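Local coordinates for putative thioesterase (Syntrophus aciditrophicus SB, PDB 3HDU), which probably hydrolyses thioesters, as hot-dog-fold enzymes of the PaaI-like thioesterase family generally do, at residues L12-V16 against F79-Q83. Numbering follows the deposited sequence.
Sequences LFSAV and FMGFQ
Val16 N donates to Leu12 O over 3.0 Å, the ordinary i to i+4 bond of an alpha helix, and this one turn sets Leu12 and Val16 on the same face of helix 7-22. On the facing helix the equivalent bond, Gln83 N to Phe79 O, aligns Phe79 with Gln83, while Met80 reaches in from beside them. No hydrogen bond crosses between the segments; apolar side chains make the contact. The axes of the two short helical segments come no closer than 13.0 Å and lie at 141°, roughly antiparallel, a gap that suits long or branched residues. Leu12 holds its CG anti to the backbone N (chi1 -177°), extending its two methyls toward the other helix. Leu12 CD1 lies near the plane of the Phe79 ring, at its edge, 3.7 Å from Phe79 CE2, whereas Leu12 CD2 rests 4.0 Å from SE of Met80, modelled as selenomethionine, and 3.8 Å from CD of the Gln83 amide. In the hot-dog fold a long helix is wrapped by an antiparallel sheet; here that helix is 58-85, and helix 7-22 packs near its C-terminal end. Helix 91-97 borders the same junction, touching Ala15 through Leu95 and Phe79 through Met97. Val16, beta-branched and compact, meets Met80 tip to tip, its CG2 3.4 Å from Met80 CE. Val16 CG2 also approaches Phe79 CE2 obliquely at 3.6 Å. Unbranched and flexible, the Met80 chain bends at chi2 (-64°) and brings CE into the plane of the Phe79 ring, at its edge. Over one face of the Phe79 ring lies CG of Gln83, 4.3 Å above the plane and offset toward the rim, where its aliphatic stem suits the aromatic surface.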
loop_
_atom_site.group_PDB
_atom_site.type_symbol
_atom_site.label_atom_id
_atom_site.label_comp_id
_atom_site.label_asym_id
_atom_site.label_seq_id
_atom_site.Cartn_x
_atom_site.Cartn_y
_atom_site.Cartn_z
ATOM N N LEU A 12 -12.122 22.586 26.122
ATOM C CA LEU A 12 -11.875 21.638 25.015
ATOM C C LEU A 12 -11.863 20.196 25.538
ATOM O O LEU A 12 -12.527 19.327 24.973
ATOM C CB LEU A 12 -10.528 21.947 24.336
ATOM C CG LEU A 12 -10.085 21.146 23.108
ATOM C CD1 LEU A 12 -11.023 21.414 21.940
ATOM C CD2 LEU A 12 -8.655 21.509 22.739
ATOM N N PHE A 13 -11.092 19.963 26.606
ATOM C CA PHE A 13 -10.988 18.653 27.282
ATOM C C PHE A 13 -12.356 18.180 27.816
ATOM O O PHE A 13 -12.734 17.027 27.601
ATOM C CB PHE A 13 -9.931 18.733 28.411
ATOM C CG PHE A 13 -9.712 17.433 29.175
ATOM C CD1 PHE A 13 -9.207 16.290 28.522
ATOM C CD2 PHE A 13 -9.956 17.368 30.564
ATOM C CE1 PHE A 13 -8.983 15.081 29.228
ATOM C CE2 PHE A 13 -9.732 16.170 31.287
ATOM C CZ PHE A 13 -9.244 15.023 30.617
ATOM N N SER A 14 -13.090 19.082 28.472
ATOM C CA SER A 14 -14.425 18.787 29.032
ATOM C C SER A 14 -15.464 18.457 27.962
ATOM O O SER A 14 -16.271 17.544 28.150
ATOM C CB SER A 14 -14.934 19.962 29.871
ATOM O OG SER A 14 -14.029 20.251 30.918
ATOM N N ALA A 15 -15.444 19.222 26.864
ATOM C CA ALA A 15 -16.345 19.020 25.713
ATOM C C ALA A 15 -16.101 17.667 25.056
ATOM O O ALA A 15 -17.053 16.943 24.749
ATOM C CB ALA A 15 -16.163 20.131 24.685
ATOM N N VAL A 16 -14.819 17.343 24.856
ATOM C CA VAL A 16 -14.391 16.068 24.276
ATOM C C VAL A 16 -14.777 14.892 25.187
ATOM O O VAL A 16 -15.367 13.926 24.705
ATOM C CB VAL A 16 -12.854 16.071 23.949
ATOM C CG1 VAL A 16 -12.335 14.669 23.607
ATOM C CG2 VAL A 16 -12.566 17.039 22.810
ATOM N N PHE A 79 -9.435 15.503 15.076
ATOM C CA PHE A 79 -10.095 16.672 15.693
ATOM C C PHE A 79 -9.104 17.650 16.342
ATOM O O PHE A 79 -9.213 18.864 16.142
ATOM C CB PHE A 79 -11.141 16.215 16.735
ATOM C CG PHE A 79 -11.675 17.325 17.604
ATOM C CD1 PHE A 79 -12.689 18.161 17.140
ATOM C CD2 PHE A 79 -11.160 17.535 18.895
ATOM C CE1 PHE A 79 -13.185 19.198 17.946
ATOM C CE2 PHE A 79 -11.645 18.571 19.708
ATOM C CZ PHE A 79 -12.664 19.404 19.233
HETATM N N MSE A 80 -8.165 17.111 17.126
HETATM C CA MSE A 80 -7.143 17.923 17.819
HETATM C C MSE A 80 -6.182 18.632 16.866
HETATM O O MSE A 80 -5.678 19.711 17.193
HETATM C CB MSE A 80 -6.351 17.088 18.838
HETATM C CG MSE A 80 -7.192 16.552 19.979
HETATM SE SE MSE A 80 -7.948 17.933 21.095
HETATM C CE MSE A 80 -9.292 16.868 21.935
ATOM N N GLY A 81 -5.933 18.024 15.706
ATOM C CA GLY A 81 -5.111 18.620 14.664
ATOM C C GLY A 81 -5.845 19.768 13.991
ATOM O O GLY A 81 -5.298 20.865 13.889
ATOM N N PHE A 82 -7.083 19.518 13.553
ATOM C CA PHE A 82 -7.899 20.539 12.869
ATOM C C PHE A 82 -8.267 21.751 13.734
ATOM O O PHE A 82 -8.239 22.879 13.237
ATOM C CB PHE A 82 -9.187 19.945 12.269
ATOM C CG PHE A 82 -8.965 19.052 11.074
ATOM C CD1 PHE A 82 -8.404 19.563 9.903
ATOM C CD2 PHE A 82 -9.394 17.717 11.084
ATOM C CE1 PHE A 82 -8.216 18.744 8.771
ATOM C CE2 PHE A 82 -9.219 16.888 9.959
ATOM C CZ PHE A 82 -8.630 17.406 8.796
ATOM N N GLN A 83 -8.619 21.523 15.002
ATOM C CA GLN A 83 -8.989 22.625 15.920
ATOM C C GLN A 83 -7.816 23.578 16.216
ATOM O O GLN A 83 -8.043 24.765 16.457
ATOM C CB GLN A 83 -9.658 22.098 17.205
ATOM C CG GLN A 83 -8.754 21.340 18.190
ATOM C CD GLN A 83 -7.908 22.221 19.115
ATOM O OE1 GLN A 83 -6.764 21.883 19.411
ATOM N NE2 GLN A 83 -8.462 23.346 19.562
#